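Local coordinates for poly-beta-1,6-N-acetyl-D-glucosamine export protein (Escherichia coli, PDB 4Y25) that exports the biofilm adhesin poly-beta-1,6-N-acetyl-D-glucosamine across the outer membrane through its C-terminal beta-barrel domain, at residues A[88-102]-A[114-128]. Sequence-based numbering, arbitrary orientation.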
loop_
_atom_site.group_PDB
_atom_site.type_symbol
_atom_site.label_atom_id
_atom_site.label_comp_id
_atom_site.label_asym_id
_atom_site.label_seq_id
_atom_site.Cartn_x
_atom_site.Cartn_y
_atom_site.Cartn_z
ATOM N N ARG A 88 -13.904 13.774 -4.750
ATOM C CA ARG A 88 -14.225 12.505 -5.393
ATOM C C ARG A 88 -15.588 12.563 -6.070
ATOM O O ARG A 88 -16.571 13.012 -5.480
ATOM C CB ARG A 88 -14.183 11.362 -4.375
ATOM C CG ARG A 88 -14.145 9.977 -5.005
ATOM C CD ARG A 88 -13.094 9.088 -4.351
ATOM N NE ARG A 88 -13.564 8.446 -3.129
ATOM C CZ ARG A 88 -12.830 7.612 -2.398
ATOM N NH1 ARG A 88 -11.587 7.324 -2.762
ATOM N NH2 ARG A 88 -13.335 7.070 -1.299
ATOM N N VAL A 89 -15.637 12.108 -7.317
ATOM C CA VAL A 89 -16.863 12.157 -8.097
ATOM C C VAL A 89 -17.328 10.761 -8.466
ATOM O O VAL A 89 -16.520 9.889 -8.794
ATOM C CB VAL A 89 -16.681 12.983 -9.386
ATOM C CG1 VAL A 89 -18.027 13.245 -10.053
ATOM C CG2 VAL A 89 -15.989 14.291 -9.070
ATOM N N PHE A 90 -18.635 10.553 -8.399
ATOM C CA PHE A 90 -19.220 9.325 -8.892
ATOM C C PHE A 90 -20.689 9.466 -9.287
ATOM O O PHE A 90 -21.531 9.760 -8.440
ATOM C CB PHE A 90 -19.112 8.213 -7.860
ATOM C CG PHE A 90 -19.762 6.969 -8.317
ATOM C CD1 PHE A 90 -19.076 6.092 -9.131
ATOM C CD2 PHE A 90 -21.095 6.725 -8.035
ATOM C CE1 PHE A 90 -19.685 4.961 -9.605
ATOM C CE2 PHE A 90 -21.713 5.607 -8.514
ATOM C CZ PHE A 90 -21.006 4.720 -9.306
ATOM N N ASN A 91 -20.993 9.184 -10.553
ATOM C CA ASN A 91 -22.360 9.244 -11.080
ATOM C C ASN A 91 -23.026 10.586 -10.782
ATOM O O ASN A 91 -24.089 10.638 -10.161
ATOM C CB ASN A 91 -23.212 8.096 -10.516
ATOM C CG ASN A 91 -24.541 7.936 -11.244
ATOM O OD1 ASN A 91 -24.646 8.207 -12.439
ATOM N ND2 ASN A 91 -25.565 7.498 -10.517
ATOM N N HIS A 92 -22.381 11.662 -11.227
ATOM C CA HIS A 92 -22.856 13.027 -10.997
ATOM C C HIS A 92 -23.085 13.319 -9.517
ATOM O O HIS A 92 -24.049 13.993 -9.151
ATOM C CB HIS A 92 -24.142 13.292 -11.785
ATOM C CG HIS A 92 -23.958 13.278 -13.270
ATOM N ND1 HIS A 92 -23.944 12.114 -14.008
ATOM C CD2 HIS A 92 -23.780 14.287 -14.156
ATOM C CE1 HIS A 92 -23.766 12.406 -15.284
ATOM N NE2 HIS A 92 -23.662 13.718 -15.400
ATOM N N GLU A 93 -22.199 12.810 -8.667
ATOM C CA GLU A 93 -22.313 13.028 -7.230
ATOM C C GLU A 93 -20.948 13.302 -6.608
ATOM O O GLU A 93 -20.073 12.434 -6.584
ATOM C CB GLU A 93 -22.981 11.825 -6.559
ATOM C CG GLU A 93 -22.756 11.726 -5.059
ATOM C CD GLU A 93 -23.925 11.082 -4.342
ATOM O OE1 GLU A 93 -24.980 10.884 -4.979
ATOM O OE2 GLU A 93 -23.790 10.766 -3.141
ATOM N N HIS A 94 -20.774 14.522 -6.107
ATOM C CA HIS A 94 -19.513 14.942 -5.512
ATOM C C HIS A 94 -19.504 14.739 -4.004
ATOM O O HIS A 94 -20.475 15.055 -3.318
ATOM C CB HIS A 94 -19.230 16.412 -5.836
ATOM C CG HIS A 94 -18.904 16.662 -7.275
ATOM N ND1 HIS A 94 -17.704 17.204 -7.682
ATOM C CD2 HIS A 94 -19.619 16.438 -8.403
ATOM C CE1 HIS A 94 -17.694 17.308 -8.998
ATOM N NE2 HIS A 94 -18.844 16.849 -9.460
ATOM N N LYS A 95 -18.399 14.204 -3.497
ATOM C CA LYS A 95 -18.199 14.072 -2.061
ATOM C C LYS A 95 -16.764 14.426 -1.699
ATOM O O LYS A 95 -15.831 14.074 -2.421
ATOM C CB LYS A 95 -18.539 12.660 -1.583
ATOM C CG LYS A 95 -20.015 12.454 -1.306
ATOM C CD LYS A 95 -20.252 11.172 -0.535
ATOM C CE LYS A 95 -21.559 10.526 -0.946
ATOM N NZ LYS A 95 -22.584 11.548 -1.301
ATOM N N PRO A 96 -16.588 15.133 -0.576
ATOM C CA PRO A 96 -15.303 15.677 -0.127
ATOM C C PRO A 96 -14.363 14.648 0.498
ATOM O O PRO A 96 -14.812 13.616 0.995
ATOM C CB PRO A 96 -15.724 16.709 0.913
ATOM C CG PRO A 96 -16.968 16.159 1.482
ATOM C CD PRO A 96 -17.686 15.521 0.328
ATOM N N GLY A 97 -13.068 14.948 0.483
ATOM C CA GLY A 97 -12.072 14.050 1.035
ATOM C C GLY A 97 -10.789 14.736 1.477
ATOM O O GLY A 97 -10.317 15.665 0.828
ATOM N N ALA A 98 -10.217 14.268 2.583
ATOM C CA ALA A 98 -8.991 14.853 3.118
ATOM C C ALA A 98 -8.096 13.816 3.798
ATOM O O ALA A 98 -8.578 12.825 4.346
ATOM C CB ALA A 98 -9.326 15.972 4.094
ATOM N N ARG A 99 -6.790 14.054 3.769
ATOM C CA ARG A 99 -5.851 13.157 4.431
ATOM C C ARG A 99 -4.803 13.916 5.242
ATOM O O ARG A 99 -4.248 14.917 4.786
ATOM C CB ARG A 99 -5.164 12.253 3.408
ATOM C CG ARG A 99 -4.156 11.293 4.016
ATOM C CD ARG A 99 -3.653 10.292 2.991
ATOM N NE ARG A 99 -2.983 10.952 1.876
ATOM C CZ ARG A 99 -1.725 11.375 1.908
ATOM N NH1 ARG A 99 -0.995 11.213 3.004
ATOM N NH2 ARG A 99 -1.194 11.966 0.846
ATOM N N LEU A 100 -4.550 13.438 6.454
ATOM C CA LEU A 100 -3.489 13.978 7.293
ATOM C C LEU A 100 -2.608 12.839 7.781
ATOM O O LEU A 100 -3.100 11.865 8.348
ATOM C CB LEU A 100 -4.064 14.754 8.477
ATOM C CG LEU A 100 -3.023 15.297 9.458
ATOM C CD1 LEU A 100 -2.106 16.302 8.774
ATOM C CD2 LEU A 100 -3.695 15.918 10.677
ATOM N N SER A 101 -1.305 12.957 7.555
ATOM C CA SER A 101 -0.388 11.882 7.911
ATOM C C SER A 101 1.008 12.395 8.222
ATOM O O SER A 101 1.387 13.497 7.815
ATOM C CB SER A 101 -0.317 10.852 6.783
ATOM O OG SER A 101 0.047 11.463 5.559
ATOM N N GLY A 102 1.770 11.581 8.945
ATOM C CA GLY A 102 3.138 11.922 9.276
ATOM C C GLY A 102 3.850 10.844 10.064
ATOM O O GLY A 102 3.219 9.948 10.627
ATOM N N SER A 114 1.490 8.268 12.051
ATOM C CA SER A 114 0.064 8.509 12.244
ATOM C C SER A 114 -0.582 8.845 10.905
ATOM O O SER A 114 0.090 9.338 9.996
ATOM C CB SER A 114 -0.153 9.643 13.252
ATOM O OG SER A 114 -1.514 9.750 13.632
ATOM N N GLN A 115 -1.880 8.583 10.773
ATOM C CA GLN A 115 -2.560 8.850 9.510
ATOM C C GLN A 115 -4.081 8.940 9.645
ATOM O O GLN A 115 -4.745 7.975 10.029
ATOM C CB GLN A 115 -2.190 7.773 8.486
ATOM C CG GLN A 115 -2.615 8.088 7.064
ATOM C CD GLN A 115 -1.616 7.585 6.038
ATOM O OE1 GLN A 115 -0.647 6.906 6.377
ATOM N NE2 GLN A 115 -1.848 7.919 4.776
ATOM N N LEU A 116 -4.618 10.115 9.323
ATOM C CA LEU A 116 -6.060 10.352 9.285
ATOM C C LEU A 116 -6.563 10.493 7.860
ATOM O O LEU A 116 -5.935 11.168 7.045
ATOM C CB LEU A 116 -6.424 11.616 10.050
ATOM C CG LEU A 116 -6.298 11.606 11.559
ATOM C CD1 LEU A 116 -6.695 12.973 12.050
ATOM C CD2 LEU A 116 -7.197 10.526 12.117
ATOM N N GLU A 117 -7.698 9.871 7.555
ATOM C CA GLU A 117 -8.246 9.962 6.206
ATOM C C GLU A 117 -9.768 10.106 6.150
ATOM O O GLU A 117 -10.506 9.489 6.920
ATOM C CB GLU A 117 -7.826 8.739 5.369
ATOM C CG GLU A 117 -6.548 8.038 5.828
ATOM C CD GLU A 117 -5.867 7.251 4.721
ATOM O OE1 GLU A 117 -6.497 7.026 3.666
ATOM O OE2 GLU A 117 -4.694 6.864 4.905
ATOM N N ARG A 118 -10.207 10.962 5.234
ATOM C CA ARG A 118 -11.571 10.968 4.723
ATOM C C ARG A 118 -11.458 11.276 3.227
ATOM O O ARG A 118 -10.676 12.134 2.843
ATOM C CB ARG A 118 -12.450 11.996 5.455
ATOM C CG ARG A 118 -12.277 13.441 4.989
ATOM C CD ARG A 118 -13.427 14.353 5.397
ATOM N NE ARG A 118 -12.982 15.738 5.545
ATOM C CZ ARG A 118 -13.796 16.782 5.664
ATOM N NH1 ARG A 118 -15.111 16.608 5.649
ATOM N NH2 ARG A 118 -13.296 18.004 5.793
ATOM N N LEU A 119 -12.119 10.508 2.366
ATOM C CA LEU A 119 -12.642 9.196 2.703
ATOM C C LEU A 119 -11.469 8.222 2.718
ATOM O O LEU A 119 -10.435 8.484 2.103
ATOM C CB LEU A 119 -13.701 8.744 1.693
ATOM C CG LEU A 119 -14.778 9.731 1.235
ATOM C CD1 LEU A 119 -14.297 10.572 0.059
ATOM C CD2 LEU A 119 -16.043 8.982 0.862
ATOM N N SER A 120 -11.625 7.102 3.410
ATOM C CA SER A 120 -10.525 6.160 3.563
ATOM C C SER A 120 -10.470 5.149 2.426
ATOM O O SER A 120 -11.502 4.729 1.906
ATOM C CB SER A 120 -10.638 5.426 4.898
ATOM O OG SER A 120 -9.544 4.547 5.085
ATOM N N HIS A 121 -9.254 4.766 2.045
ATOM C CA HIS A 121 -9.053 3.722 1.050
ATOM C C HIS A 121 -9.143 2.354 1.713
ATOM O O HIS A 121 -9.209 1.326 1.037
ATOM C CB HIS A 121 -7.702 3.883 0.353
ATOM C CG HIS A 121 -7.475 5.247 -0.219
ATOM N ND1 HIS A 121 -8.221 5.751 -1.264
ATOM C CD2 HIS A 121 -6.581 6.210 0.103
ATOM C CE1 HIS A 121 -7.799 6.967 -1.556
ATOM N NE2 HIS A 121 -6.804 7.271 -0.742
ATOM N N ARG A 122 -9.148 2.354 3.042
ATOM C CA ARG A 122 -9.281 1.124 3.814
ATOM C C ARG A 122 -10.699 0.572 3.690
ATOM O O ARG A 122 -10.978 -0.558 4.088
ATOM C CB ARG A 122 -8.914 1.365 5.280
ATOM C CG ARG A 122 -7.412 1.351 5.538
ATOM C CD ARG A 122 -7.059 0.415 6.677
ATOM N NE ARG A 122 -5.658 0.002 6.653
ATOM C CZ ARG A 122 -5.191 -1.012 5.929
ATOM N NH1 ARG A 122 -6.014 -1.716 5.161
ATOM N NH2 ARG A 122 -3.902 -1.322 5.969
ATOM N N VAL A 123 -11.591 1.392 3.143
ATOM C CA VAL A 123 -12.885 0.924 2.666
ATOM C C VAL A 123 -12.697 0.329 1.274
ATOM O O VAL A 123 -12.146 0.995 0.397
ATOM C CB VAL A 123 -13.923 2.070 2.612
ATOM C CG1 VAL A 123 -15.159 1.644 1.834
ATOM C CG2 VAL A 123 -14.292 2.526 4.015
ATOM N N PRO A 124 -13.133 -0.929 1.071
ATOM C CA PRO A 124 -13.045 -1.579 -0.246
ATOM C C PRO A 124 -13.614 -0.652 -1.324
ATOM O O PRO A 124 -14.769 -0.243 -1.202
ATOM C CB PRO A 124 -13.886 -2.853 -0.072
ATOM C CG PRO A 124 -14.707 -2.623 1.176
ATOM C CD PRO A 124 -13.859 -1.755 2.049
ATOM N N LEU A 125 -12.817 -0.318 -2.339
ATOM C CA LEU A 125 -13.055 0.892 -3.135
ATOM C C LEU A 125 -14.380 1.046 -3.859
ATOM O O LEU A 125 -14.614 2.105 -4.437
ATOM C CB LEU A 125 -11.940 1.087 -4.166
ATOM C CG LEU A 125 -10.794 1.923 -3.583
ATOM C CD1 LEU A 125 -9.675 1.109 -2.914
ATOM C CD2 LEU A 125 -10.256 2.881 -4.631
ATOM N N ARG A 126 -15.235 0.029 -3.854
ATOM C CA ARG A 126 -16.622 0.280 -4.191
ATOM C C ARG A 126 -17.568 -0.599 -3.382
ATOM O O ARG A 126 -18.273 -1.461 -3.903
ATOM C CB ARG A 126 -16.870 0.118 -5.685
ATOM C CG ARG A 126 -16.893 1.484 -6.323
ATOM C CD ARG A 126 -17.991 2.285 -5.665
ATOM N NE ARG A 126 -19.307 2.137 -6.244
ATOM C CZ ARG A 126 -20.126 3.143 -6.545
ATOM N NH1 ARG A 126 -19.864 4.414 -6.210
ATOM N NH2 ARG A 126 -21.298 2.842 -7.075
ATOM N N ALA A 127 -17.547 -0.353 -2.078
ATOM C CA ALA A 127 -18.681 -0.617 -1.218
ATOM C C ALA A 127 -19.612 0.567 -1.427
ATOM O O ALA A 127 -20.754 0.565 -0.984
ATOM C CB ALA A 127 -18.261 -0.752 0.253
ATOM N N MET A 128 -19.104 1.559 -2.155
ATOM C CA MET A 128 -19.827 2.789 -2.435
ATOM C C MET A 128 -20.866 2.571 -3.540
ATOM O O MET A 128 -21.546 3.517 -3.946
ATOM C CB MET A 128 -18.843 3.900 -2.818
ATOM C CG MET A 128 -17.514 3.772 -2.098
ATOM S SD MET A 128 -16.361 5.099 -2.451
ATOM C CE MET A 128 -14.825 4.231 -2.153
#
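Leu100 and Leu116 face each other as a hydrogen-bonded pair in the middle of an antiparallel ladder that zips strand 94-102 to strand 114-118. Leu116 N donates to Leu100 O at 2.5 Å, and Leu100 N returns a bond to Leu116 O. Gly102 with Ser114 repeats this pair of hydrogen bonds at one end; at the other, Arg118 N donates to Ala98 O, while the return bond is too short to be trusted. The CA atoms of the intervening pairs Arg99-Glu117 and Ser101-Gln115 reach carbonyl oxygens of the adjoining pairs in CA-H...O contacts. Side chains alternate between the two faces. Ala98, Leu100, Leu116 and Arg118 share the outward one, where the leucines meet through their CB atoms at 4.2 Å and the Arg118 chain runs past Ala98. On the inward face the Gln115 amide lies against Ser101 CB, and its NE2 comes within 3.5 Å of Arg99 CD. With CG anti to the backbone N (chi1 179°) and a bend at chi3, Arg99 lies alongside Glu117, but its guanidinium forms salt bridges with Glu82 and Glu84 of the preceding strand. Beyond Arg118 the ladder stops at the cis peptide before Leu119, and contact passes to side chains. Leu119 CD1 reaches Pro96 O, while the Arg88 and Leu119 side chains come from opposite directions, NH2 meeting CB; the Met128 side chain crosses that of Arg88 at about a right angle, bringing CE to the same NH2. Farther out, the contact thins to one cation-pi pair: Arg126 CZ sits 3.5 Å from the Phe90 ring centroid, 21° off the normal, with the two planes tilted 47° apart. Tight backbone pairing thus gives way to a loop folded beside the neighbouring turn, as at the rim of an outer-membrane beta-barrel, here the 16-stranded PgaA barrel, whose 94-105/110-118 beta hairpin carries the ladder.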